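PDB 2WJI: ferrous IRON transport protein B homolog from Methanocaldococcus jannaschii, which probably drives GTP-dependent ferrous iron transport across the cell membrane, and is represented by its N-terminal G domain, which binds GDP more tightly than GTP. Local coordinates for residues I9-V14 with G59-T64; S17-A22 with V142-A147; V85-D90 with Y99-L104. All coordinates share one frame; numbering follows the deposited sequence.

Interaction 1: residues I9-V14 with G59-T64; sequences IGNPNV and GVYSLT. With GNP (phosphoaminophosphonic acid-guanylate ester), chain C.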
loop_
_atom_site.group_PDB
_atom_site.type_symbol
_atom_site.label_atom_id
_atom_site.label_comp_id
_atom_site.label_asym_id
_atom_site.label_seq_id
_atom_site.Cartn_x
_atom_site.Cartn_y
_atom_site.Cartn_z
ATOM N N ILE A 9 -1.743 -3.557 1.238
ATOM C CA ILE A 9 -1.783 -4.865 0.591
ATOM C C ILE A 9 -0.841 -4.853 -0.586
ATOM O O ILE A 9 -0.634 -3.807 -1.209
ATOM C CB ILE A 9 -3.211 -5.247 0.137
ATOM C CG1 ILE A 9 -3.302 -6.757 -0.151
ATOM C CG2 ILE A 9 -3.632 -4.431 -1.079
ATOM C CD1 ILE A 9 -4.705 -7.233 -0.470
ATOM N N GLY A 10 -0.227 -6.002 -0.859
ATOM C CA GLY A 10 0.732 -6.123 -1.942
ATOM C C GLY A 10 1.472 -7.461 -1.951
ATOM O O GLY A 10 1.406 -8.228 -0.993
ATOM N N ASN A 11 2.182 -7.727 -3.036
ATOM C CA ASN A 11 3.009 -8.935 -3.173
ATOM C C ASN A 11 4.004 -9.129 -2.028
ATOM O O ASN A 11 4.447 -8.161 -1.406
ATOM C CB ASN A 11 3.799 -8.879 -4.485
ATOM C CG ASN A 11 2.917 -8.992 -5.709
ATOM O OD1 ASN A 11 1.703 -9.193 -5.607
ATOM N ND2 ASN A 11 3.523 -8.851 -6.883
ATOM N N PRO A 12 4.358 -10.387 -1.739
ATOM C CA PRO A 12 5.490 -10.611 -0.832
ATOM C C PRO A 12 6.694 -9.737 -1.175
ATOM O O PRO A 12 7.026 -9.543 -2.353
ATOM C CB PRO A 12 5.846 -12.077 -1.090
ATOM C CG PRO A 12 4.534 -12.710 -1.469
ATOM C CD PRO A 12 3.738 -11.646 -2.188
ATOM N N ASN A 13 7.330 -9.192 -0.142
ATOM C CA ASN A 13 8.629 -8.550 -0.293
ATOM C C ASN A 13 8.620 -7.156 -0.927
ATOM O O ASN A 13 9.683 -6.638 -1.277
ATOM C CB ASN A 13 9.570 -9.473 -1.088
ATOM C CG ASN A 13 11.031 -9.198 -0.798
ATOM O OD1 ASN A 13 11.441 -9.142 0.362
ATOM N ND2 ASN A 13 11.831 -9.038 -1.854
ATOM N N VAL A 14 7.447 -6.541 -1.078
ATOM C CA VAL A 14 7.382 -5.223 -1.726
ATOM C C VAL A 14 7.731 -4.048 -0.817
ATOM O O VAL A 14 7.992 -2.944 -1.306
ATOM C CB VAL A 14 6.019 -4.935 -2.400
ATOM C CG1 VAL A 14 5.774 -5.925 -3.522
ATOM C CG2 VAL A 14 4.876 -4.965 -1.368
ATOM N N GLY A 59 1.069 -10.713 2.705
ATOM C CA GLY A 59 1.504 -10.614 1.324
ATOM C C GLY A 59 0.806 -11.629 0.440
ATOM O O GLY A 59 0.748 -12.823 0.763
ATOM N N VAL A 60 0.269 -11.156 -0.679
ATOM C CA VAL A 60 -0.438 -12.028 -1.609
ATOM C C VAL A 60 -0.106 -11.646 -3.046
ATOM O O VAL A 60 0.240 -10.494 -3.324
ATOM C CB VAL A 60 -1.965 -11.967 -1.401
ATOM C CG1 VAL A 60 -2.346 -12.599 -0.060
ATOM C CG2 VAL A 60 -2.465 -10.524 -1.474
ATOM N N TYR A 61 -0.191 -12.616 -3.951
ATOM C CA TYR A 61 0.033 -12.353 -5.374
ATOM C C TYR A 61 -1.286 -12.144 -6.113
ATOM O O TYR A 61 -1.317 -11.579 -7.213
ATOM C CB TYR A 61 0.799 -13.500 -6.029
ATOM C CG TYR A 61 2.260 -13.569 -5.664
ATOM C CD1 TYR A 61 3.158 -12.611 -6.122
ATOM C CD2 TYR A 61 2.745 -14.599 -4.873
ATOM C CE1 TYR A 61 4.504 -12.679 -5.797
ATOM C CE2 TYR A 61 4.083 -14.675 -4.538
ATOM C CZ TYR A 61 4.958 -13.714 -5.003
ATOM O OH TYR A 61 6.293 -13.797 -4.663
ATOM N N SER A 62 -2.369 -12.611 -5.502
ATOM C CA SER A 62 -3.706 -12.471 -6.066
ATOM C C SER A 62 -4.753 -12.684 -4.979
ATOM O O SER A 62 -4.411 -12.968 -3.830
ATOM C CB SER A 62 -3.912 -13.479 -7.194
ATOM O OG SER A 62 -3.648 -14.792 -6.739
ATOM N N LEU A 63 -6.027 -12.558 -5.338
ATOM C CA LEU A 63 -7.110 -12.739 -4.369
ATOM C C LEU A 63 -8.072 -13.876 -4.715
ATOM O O LEU A 63 -9.283 -13.782 -4.496
ATOM C CB LEU A 63 -7.866 -11.434 -4.146
ATOM C CG LEU A 63 -7.011 -10.366 -3.456
ATOM C CD1 LEU A 63 -7.714 -9.025 -3.390
ATOM C CD2 LEU A 63 -6.596 -10.828 -2.068
ATOM N N THR A 64 -7.527 -14.955 -5.251
ATOM C CA THR A 64 -8.301 -16.173 -5.410
ATOM C C THR A 64 -8.263 -16.888 -4.067
ATOM O O THR A 64 -7.800 -16.325 -3.081
ATOM C CB THR A 64 -7.719 -17.056 -6.516
ATOM O OG1 THR A 64 -6.374 -17.417 -6.180
ATOM C CG2 THR A 64 -7.721 -16.298 -7.838
HETATM P PG GNP C . 6.418 -9.724 3.391
HETATM O O1G GNP C . 5.635 -9.314 4.597
HETATM O O2G GNP C . 5.551 -10.048 2.188
HETATM O O3G GNP C . 7.213 -10.895 3.913
HETATM N N3B GNP C . 7.455 -8.574 2.971
HETATM P PB GNP C . 7.233 -6.988 3.014
HETATM O O1B GNP C . 6.310 -6.592 1.933
HETATM O O2B GNP C . 6.819 -6.620 4.368
HETATM O O3A GNP C . 8.581 -6.303 2.731
HETATM P PA GNP C . 9.533 -5.638 3.753
HETATM O O1A GNP C . 9.045 -4.266 4.051
HETATM O O2A GNP C . 9.794 -6.512 4.920
HETATM O "O5'" GNP C . 10.883 -5.468 2.978
HETATM C "C5'" GNP C . 11.257 -6.427 1.998
HETATM C "C4'" GNP C . 12.651 -6.117 1.484
HETATM O "O4'" GNP C . 12.617 -5.005 0.550
HETATM C "C3'" GNP C . 13.657 -5.736 2.564
HETATM O "O3'" GNP C . 14.947 -6.206 2.192
HETATM C "C2'" GNP C . 13.627 -4.223 2.514
HETATM O "O2'" GNP C . 14.844 -3.655 2.949
HETATM C "C1'" GNP C . 13.476 -3.996 1.018
HETATM N N9 GNP C . 12.920 -2.683 0.736
HETATM C C8 GNP C . 11.809 -2.117 1.318
HETATM N N7 GNP C . 11.563 -0.915 0.872
HETATM C C5 GNP C . 12.580 -0.666 -0.049
HETATM C C6 GNP C . 12.839 0.472 -0.852
HETATM O O6 GNP C . 12.199 1.535 -0.908
HETATM N N1 GNP C . 13.976 0.311 -1.648
HETATM C C2 GNP C . 14.768 -0.817 -1.665
HETATM N N2 GNP C . 15.826 -0.791 -2.497
HETATM N N3 GNP C . 14.531 -1.891 -0.919
HETATM C C4 GNP C . 13.429 -1.747 -0.139
HETATM O O HOH W 1 8.288 -11.634 -3.885
#
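Pro12 lies over one face of the Tyr61 ring. Its CD sits 3.7 Å from the centroid of that ring, almost straight above its centre, a CH-pi contact. Pro12 CG is 3.7 Å from Tyr61 CE2. Tyr61 CG is anti to its own carbonyl carbon (chi1 -73°), which swings the ring back toward segment 9-14. Asn11 crosses the same tyrosine at about a right angle, with amide and ring planes 53° apart. A water spans the outer end, hydrogen-bonded to Pro12 O and to Tyr61 OH. Ile9 ends strand 3-9, Gly10 opens the P-loop, and Gly59 closes the predicted DxPG nucleotide motif. The two segments are tied by Val60 N, which donates to Gly10 O at 3.2 Å. Gly59 CA also approaches Gly10 O, at 3.3 Å. Pro12 CA and Asn13 N both approach O2G of GNP, and Asn13 N donates to it at 3.1 Å. Deeper in, the side chains of Ile9 and Val60 meet at a slant, with Ile9 CG1 4.1 Å from Val60 CG2. Ile9 CD1 points on to Leu63 CD2, 4.4 Å away. Leu63 and Ile9 also touch helix 68-80.

Interaction 2: residues S17-A22 with V142-A147; sequences STIFNA and VPLSAA. With MG (magnesium ion), chain D; GNP (phosphoaminophosphonic acid-guanylate ester), chain C.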
loop_
_atom_site.group_PDB
_atom_site.type_symbol
_atom_site.label_atom_id
_atom_site.label_comp_id
_atom_site.label_asym_id
_atom_site.label_seq_id
_atom_site.Cartn_x
_atom_site.Cartn_y
_atom_site.Cartn_z
ATOM N N SER A 17 5.994 -3.968 5.408
ATOM C CA SER A 17 6.401 -3.703 6.787
ATOM C C SER A 17 7.214 -2.417 6.904
ATOM O O SER A 17 7.027 -1.650 7.846
ATOM C CB SER A 17 7.212 -4.870 7.350
ATOM O OG SER A 17 6.377 -5.971 7.642
ATOM N N THR A 18 8.116 -2.199 5.948
ATOM C CA THR A 18 8.947 -0.993 5.910
ATOM C C THR A 18 8.064 0.258 5.891
ATOM O O THR A 18 8.301 1.223 6.624
ATOM C CB THR A 18 9.877 -0.992 4.677
ATOM O OG1 THR A 18 10.740 -2.134 4.724
ATOM C CG2 THR A 18 10.735 0.275 4.634
ATOM N N ILE A 19 7.033 0.228 5.056
ATOM C CA ILE A 19 6.097 1.340 4.974
ATOM C C ILE A 19 5.218 1.434 6.223
ATOM O O ILE A 19 4.978 2.528 6.724
ATOM C CB ILE A 19 5.261 1.270 3.681
ATOM C CG1 ILE A 19 6.148 1.656 2.494
ATOM C CG2 ILE A 19 4.028 2.168 3.779
ATOM C CD1 ILE A 19 5.626 1.214 1.141
ATOM N N PHE A 20 4.765 0.294 6.739
ATOM C CA PHE A 20 3.987 0.278 7.975
ATOM C C PHE A 20 4.756 0.934 9.131
ATOM O O PHE A 20 4.223 1.826 9.795
ATOM C CB PHE A 20 3.564 -1.150 8.339
ATOM C CG PHE A 20 2.712 -1.241 9.571
ATOM C CD1 PHE A 20 1.335 -1.072 9.496
ATOM C CD2 PHE A 20 3.282 -1.511 10.805
ATOM C CE1 PHE A 20 0.548 -1.166 10.632
ATOM C CE2 PHE A 20 2.499 -1.596 11.945
ATOM C CZ PHE A 20 1.129 -1.429 11.856
ATOM N N ASN A 21 5.999 0.509 9.368
ATOM C CA ASN A 21 6.834 1.158 10.389
ATOM C C ASN A 21 7.011 2.649 10.139
ATOM O O ASN A 21 6.894 3.460 11.053
ATOM C CB ASN A 21 8.229 0.520 10.473
ATOM C CG ASN A 21 9.265 1.464 11.107
ATOM O OD1 ASN A 21 10.078 2.076 10.408
ATOM N ND2 ASN A 21 9.223 1.596 12.430
ATOM N N ALA A 22 7.308 3.008 8.895
ATOM C CA ALA A 22 7.519 4.400 8.530
ATOM C C ALA A 22 6.301 5.285 8.807
ATOM O O ALA A 22 6.442 6.424 9.257
ATOM C CB ALA A 22 7.938 4.509 7.065
ATOM N N VAL A 142 1.649 7.065 -5.897
ATOM C CA VAL A 142 2.636 7.764 -5.080
ATOM C C VAL A 142 3.998 7.095 -5.170
ATOM O O VAL A 142 4.182 5.991 -4.667
ATOM C CB VAL A 142 2.213 7.798 -3.598
ATOM C CG1 VAL A 142 3.195 8.630 -2.787
ATOM C CG2 VAL A 142 0.803 8.340 -3.459
ATOM N N PRO A 143 4.968 7.765 -5.811
ATOM C CA PRO A 143 6.317 7.197 -5.913
ATOM C C PRO A 143 7.078 7.339 -4.599
ATOM O O PRO A 143 7.115 8.421 -4.030
ATOM C CB PRO A 143 6.986 8.061 -6.992
ATOM C CG PRO A 143 5.880 8.851 -7.637
ATOM C CD PRO A 143 4.814 8.993 -6.605
ATOM N N LEU A 144 7.691 6.270 -4.114
ATOM C CA LEU A 144 8.490 6.411 -2.905
ATOM C C LEU A 144 9.634 5.416 -2.795
ATOM O O LEU A 144 9.728 4.465 -3.569
ATOM C CB LEU A 144 7.606 6.354 -1.658
ATOM C CG LEU A 144 6.846 5.076 -1.314
ATOM C CD1 LEU A 144 6.402 5.119 0.131
ATOM C CD2 LEU A 144 5.653 4.877 -2.238
ATOM N N SER A 145 10.514 5.665 -1.833
ATOM C CA SER A 145 11.554 4.711 -1.476
ATOM C C SER A 145 11.540 4.591 0.038
ATOM O O SER A 145 12.219 5.353 0.736
ATOM C CB SER A 145 12.924 5.179 -1.967
ATOM O OG SER A 145 12.906 5.415 -3.364
ATOM N N ALA A 146 10.768 3.635 0.537
ATOM C CA ALA A 146 10.452 3.559 1.959
ATOM C C ALA A 146 11.638 3.242 2.862
ATOM O O ALA A 146 11.688 3.699 4.013
ATOM C CB ALA A 146 9.332 2.563 2.194
ATOM N N ALA A 147 12.585 2.461 2.354
ATOM C CA ALA A 147 13.777 2.133 3.125
ATOM C C ALA A 147 14.682 3.359 3.296
ATOM O O ALA A 147 15.487 3.419 4.227
ATOM C CB ALA A 147 14.541 0.990 2.474
HETATM MG MG MG D . 6.128 -7.751 6.069
HETATM P PG GNP C . 6.418 -9.724 3.391
HETATM O O1G GNP C . 5.635 -9.314 4.597
HETATM O O2G GNP C . 5.551 -10.048 2.188
HETATM O O3G GNP C . 7.213 -10.895 3.913
HETATM N N3B GNP C . 7.455 -8.574 2.971
HETATM P PB GNP C . 7.233 -6.988 3.014
HETATM O O1B GNP C . 6.310 -6.592 1.933
HETATM O O2B GNP C . 6.819 -6.620 4.368
HETATM O O3A GNP C . 8.581 -6.303 2.731
HETATM P PA GNP C . 9.533 -5.638 3.753
HETATM O O1A GNP C . 9.045 -4.266 4.051
HETATM O O2A GNP C . 9.794 -6.512 4.920
HETATM O "O5'" GNP C . 10.883 -5.468 2.978
HETATM C "C5'" GNP C . 11.257 -6.427 1.998
HETATM C "C4'" GNP C . 12.651 -6.117 1.484
HETATM O "O4'" GNP C . 12.617 -5.005 0.550
HETATM C "C3'" GNP C . 13.657 -5.736 2.564
HETATM O "O3'" GNP C . 14.947 -6.206 2.192
HETATM C "C2'" GNP C . 13.627 -4.223 2.514
HETATM O "O2'" GNP C . 14.844 -3.655 2.949
HETATM C "C1'" GNP C . 13.476 -3.996 1.018
HETATM N N9 GNP C . 12.920 -2.683 0.736
HETATM C C8 GNP C . 11.809 -2.117 1.318
HETATM N N7 GNP C . 11.563 -0.915 0.872
HETATM C C5 GNP C . 12.580 -0.666 -0.049
HETATM C C6 GNP C . 12.839 0.472 -0.852
HETATM O O6 GNP C . 12.199 1.535 -0.908
HETATM N N1 GNP C . 13.976 0.311 -1.648
HETATM C C2 GNP C . 14.768 -0.817 -1.665
HETATM N N2 GNP C . 15.826 -0.791 -2.497
HETATM N N3 GNP C . 14.531 -1.891 -0.919
HETATM C C4 GNP C . 13.429 -1.747 -0.139
HETATM O O HOH W 2 8.522 -8.167 6.589
HETATM O O HOH W 3 5.825 -9.016 7.897
HETATM O O HOH W 4 3.969 -6.873 6.004
#
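Thr18 and Ile19 meet Ala146 through torsions that send their branches different ways. In Thr18, CG2 is anti to the backbone N and packs on Ala146, 3.6 Å from Ala146 C. The hydroxyl lies beside the backbone N (chi1 -60°) and turns to the nucleotide, where OG1 donates to O1A of GNP at 2.8 Å. Thr18 N donates to the same O1A, so one residue grips this alpha-phosphate oxygen twice. Ile19 CG1 is anti to the carbonyl carbon (chi1 -73°) and presses on the methyl of Ala146. The pair Ile19 CG1 to Ala146 CB is tight, at 3.3 Å. The Ile19 chain then extends to CD1, which ends 4.1 Å from Leu144 CD1.

Both segments belong to the nucleotide site. Ser17 ends the P-loop. Its OG binds the magnesium ion at 2.4 Å, and O1G and O2B of GNP with three waters complete six ligands. Ser17 N also donates to O2B. Residues 145-147 form the G5 motif, beside the guanine. The methyl of Ala147 packs on the base, with CB 3.6 Å from C5 of GNP. Ala147 N gives O6 a weak, nearly straight bond of 3.4 Å. Release of nucleotide rearranges G5, which may signal the nucleotide state to the membrane part of FeoB. The contact thus joins the phosphate end of the site to the base end by apolar packing.

Asn116, from the end of strand 111-116, accepts a bond from Ala146 N through OD1. Strand 141-143 is an edge strand of the sheet within this chain and pairs with strand 111-116. Helix 152-162 packs against both segments, with Leu155 on Ile19, and Ile152 on Ala22 and Leu144.

Interaction 3: residues V85-D90 with Y99-L104; sequences VVNIVD and YLTLQL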
loop_
_atom_site.group_PDB
_atom_site.type_symbol
_atom_site.label_atom_id
_atom_site.label_comp_id
_atom_site.label_asym_id
_atom_site.label_seq_id
_atom_site.Cartn_x
_atom_site.Cartn_y
_atom_site.Cartn_z
ATOM N N VAL A 85 -7.705 1.280 0.350
ATOM C CA VAL A 85 -6.743 0.198 0.212
ATOM C C VAL A 85 -5.498 0.786 -0.432
ATOM O O VAL A 85 -5.559 1.321 -1.543
ATOM C CB VAL A 85 -7.301 -0.969 -0.630
ATOM C CG1 VAL A 85 -6.203 -1.992 -0.940
ATOM C CG2 VAL A 85 -8.467 -1.643 0.093
ATOM N N VAL A 86 -4.378 0.724 0.284
ATOM C CA VAL A 86 -3.118 1.213 -0.245
ATOM C C VAL A 86 -2.374 0.027 -0.859
ATOM O O VAL A 86 -1.819 -0.817 -0.148
ATOM C CB VAL A 86 -2.250 1.905 0.839
ATOM C CG1 VAL A 86 -0.928 2.344 0.259
ATOM C CG2 VAL A 86 -2.971 3.112 1.429
ATOM N N ASN A 87 -2.390 -0.049 -2.184
ATOM C CA ASN A 87 -1.767 -1.164 -2.883
ATOM C C ASN A 87 -0.296 -0.834 -3.109
ATOM O O ASN A 87 0.053 0.044 -3.917
ATOM C CB ASN A 87 -2.507 -1.447 -4.196
ATOM C CG ASN A 87 -1.915 -2.610 -4.983
ATOM O OD1 ASN A 87 -1.252 -3.504 -4.438
ATOM N ND2 ASN A 87 -2.167 -2.602 -6.288
ATOM N N ILE A 88 0.564 -1.517 -2.359
ATOM C CA ILE A 88 2.001 -1.277 -2.452
ATOM C C ILE A 88 2.577 -2.161 -3.539
ATOM O O ILE A 88 2.373 -3.379 -3.535
ATOM C CB ILE A 88 2.709 -1.545 -1.116
ATOM C CG1 ILE A 88 2.175 -0.573 -0.056
ATOM C CG2 ILE A 88 4.227 -1.412 -1.283
ATOM C CD1 ILE A 88 2.392 -1.021 1.370
ATOM N N VAL A 89 3.275 -1.539 -4.480
ATOM C CA VAL A 89 3.833 -2.244 -5.621
ATOM C C VAL A 89 5.331 -1.964 -5.767
ATOM O O VAL A 89 5.810 -0.879 -5.426
ATOM C CB VAL A 89 3.090 -1.862 -6.922
ATOM C CG1 VAL A 89 1.581 -2.011 -6.733
ATOM C CG2 VAL A 89 3.428 -0.455 -7.335
ATOM N N ASP A 90 6.065 -2.959 -6.260
ATOM C CA ASP A 90 7.506 -2.837 -6.462
ATOM C C ASP A 90 7.751 -2.219 -7.828
ATOM O O ASP A 90 7.354 -2.782 -8.847
ATOM C CB ASP A 90 8.162 -4.220 -6.357
ATOM C CG ASP A 90 9.690 -4.177 -6.491
ATOM O OD1 ASP A 90 10.260 -3.122 -6.854
ATOM O OD2 ASP A 90 10.325 -5.227 -6.235
ATOM N N TYR A 99 -1.082 -7.641 -11.352
ATOM C CA TYR A 99 -2.076 -8.703 -11.349
ATOM C C TYR A 99 -3.012 -8.554 -10.150
ATOM O O TYR A 99 -4.248 -8.575 -10.288
ATOM C CB TYR A 99 -1.405 -10.073 -11.319
ATOM C CG TYR A 99 -2.344 -11.194 -11.690
ATOM C CD1 TYR A 99 -2.713 -11.404 -13.012
ATOM C CD2 TYR A 99 -2.868 -12.039 -10.721
ATOM C CE1 TYR A 99 -3.570 -12.425 -13.362
ATOM C CE2 TYR A 99 -3.730 -13.064 -11.059
ATOM C CZ TYR A 99 -4.078 -13.253 -12.382
ATOM O OH TYR A 99 -4.939 -14.274 -12.728
ATOM N N LEU A 100 -2.414 -8.414 -8.970
ATOM C CA LEU A 100 -3.177 -8.183 -7.752
ATOM C C LEU A 100 -3.956 -6.880 -7.893
ATOM O O LEU A 100 -5.128 -6.803 -7.520
ATOM C CB LEU A 100 -2.241 -8.119 -6.543
ATOM C CG LEU A 100 -2.844 -7.626 -5.228
ATOM C CD1 LEU A 100 -3.958 -8.554 -4.776
ATOM C CD2 LEU A 100 -1.757 -7.510 -4.159
ATOM N N THR A 101 -3.298 -5.866 -8.452
ATOM C CA THR A 101 -3.899 -4.549 -8.643
ATOM C C THR A 101 -5.236 -4.588 -9.388
ATOM O O THR A 101 -6.189 -3.908 -9.006
ATOM C CB THR A 101 -2.940 -3.600 -9.388
ATOM O OG1 THR A 101 -1.704 -3.496 -8.665
ATOM C CG2 THR A 101 -3.555 -2.220 -9.538
ATOM N N LEU A 102 -5.299 -5.374 -10.458
ATOM C CA LEU A 102 -6.516 -5.502 -11.263
ATOM C C LEU A 102 -7.666 -6.145 -10.504
ATOM O O LEU A 102 -8.822 -5.740 -10.657
ATOM C CB LEU A 102 -6.235 -6.291 -12.545
ATOM C CG LEU A 102 -5.755 -5.483 -13.753
ATOM C CD1 LEU A 102 -4.932 -4.273 -13.327
ATOM C CD2 LEU A 102 -4.951 -6.368 -14.686
ATOM N N GLN A 103 -7.354 -7.157 -9.699
ATOM C CA GLN A 103 -8.372 -7.799 -8.873
ATOM C C GLN A 103 -8.943 -6.838 -7.823
ATOM O O GLN A 103 -10.136 -6.884 -7.513
ATOM C CB GLN A 103 -7.814 -9.066 -8.221
ATOM C CG GLN A 103 -7.354 -10.121 -9.236
ATOM C CD GLN A 103 -6.820 -11.383 -8.585
ATOM O OE1 GLN A 103 -6.990 -11.599 -7.388
ATOM N NE2 GLN A 103 -6.171 -12.227 -9.379
ATOM N N LEU A 104 -8.094 -5.960 -7.287
ATOM C CA LEU A 104 -8.550 -4.963 -6.316
ATOM C C LEU A 104 -9.512 -3.966 -6.950
ATOM O O LEU A 104 -10.528 -3.602 -6.352
ATOM C CB LEU A 104 -7.363 -4.231 -5.682
ATOM C CG LEU A 104 -6.449 -5.120 -4.835
ATOM C CD1 LEU A 104 -5.182 -4.368 -4.419
ATOM C CD2 LEU A 104 -7.207 -5.613 -3.615
#
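Asn87 and Thr101 have the nearest CA atoms of strand 85-90 and helix 99-104, with Asn87 CA 7.0 Å from Thr101 CA. The axes of these short segments run nearly antiparallel, at 163°, and come within 9.6 Å of each other. Strand and helix are the first two elements of the beta-alpha-beta unit 84-90, 94-106, 111-116, so the helix packs back along the strand it follows. Val85, Asn87 and Val89 point from the strand to the helix. Val86 and Ile88 point the other way, and Ile88 meets Lys16 and Ile19 of helix 16-24.

Asn87 carries the contact. Its CG is anti to the backbone N (chi1 -180°), which stretches the amide out to the helix. There it meets Thr101 at about a right angle. Asn87 ND2, as modelled, is 2.6 Å from Thr101 OG1, but the amide is probably turned over, so the roles of its two ends stay uncertain. Thr101 OG1 makes a weak hydrogen bond to Asn97 O, one turn back in the helix. Leu104 crosses the amide obliquely, its CD1 3.8 Å from Asn87 CG. The same Leu104 CD1 lies 4.3 Å from Val85 CG1. Val89 CG1 is 4.1 Å from Thr101 OG1. Leu100 runs alongside Asn87 the opposite way, its CD2 4.0 Å from Asn87 OD1 as modelled.

A leucine in place of Asn87 would probably leave the Thr101 hydroxyl facing a hydrocarbon group, without its polar neighbour from the strand. All six touching residues are buried. The contact therefore sets one polar pair, amide beside hydroxyl, within a layer of valine and leucine. With the amide turned back, this pair may be a hydrogen bond that gives each group a polar partner inside the apolar layer.

All three contacts are largely buried, but only interaction 3 has no exposed residue among those that touch. Interactions 1 and 2 both reach GNP, the first at its phosphate end, the second from phosphates to base. Their centres are about 16 Å apart. Interaction 3 is closer to interaction 1, about 8 Å between centres. Ile9 O probably accepts a backbone bond from Ile88 N, joining strands 3-9 and 84-90. Interactions 2 and 3 reach the same sheet, and Ile19 packs on Ile88. Interaction 1 mixes backbone bonding with an aromatic contact. Interaction 2 is apolar between its segments, while its polar groups serve nucleotide and metal. Interaction 3 places a polar pair in the core.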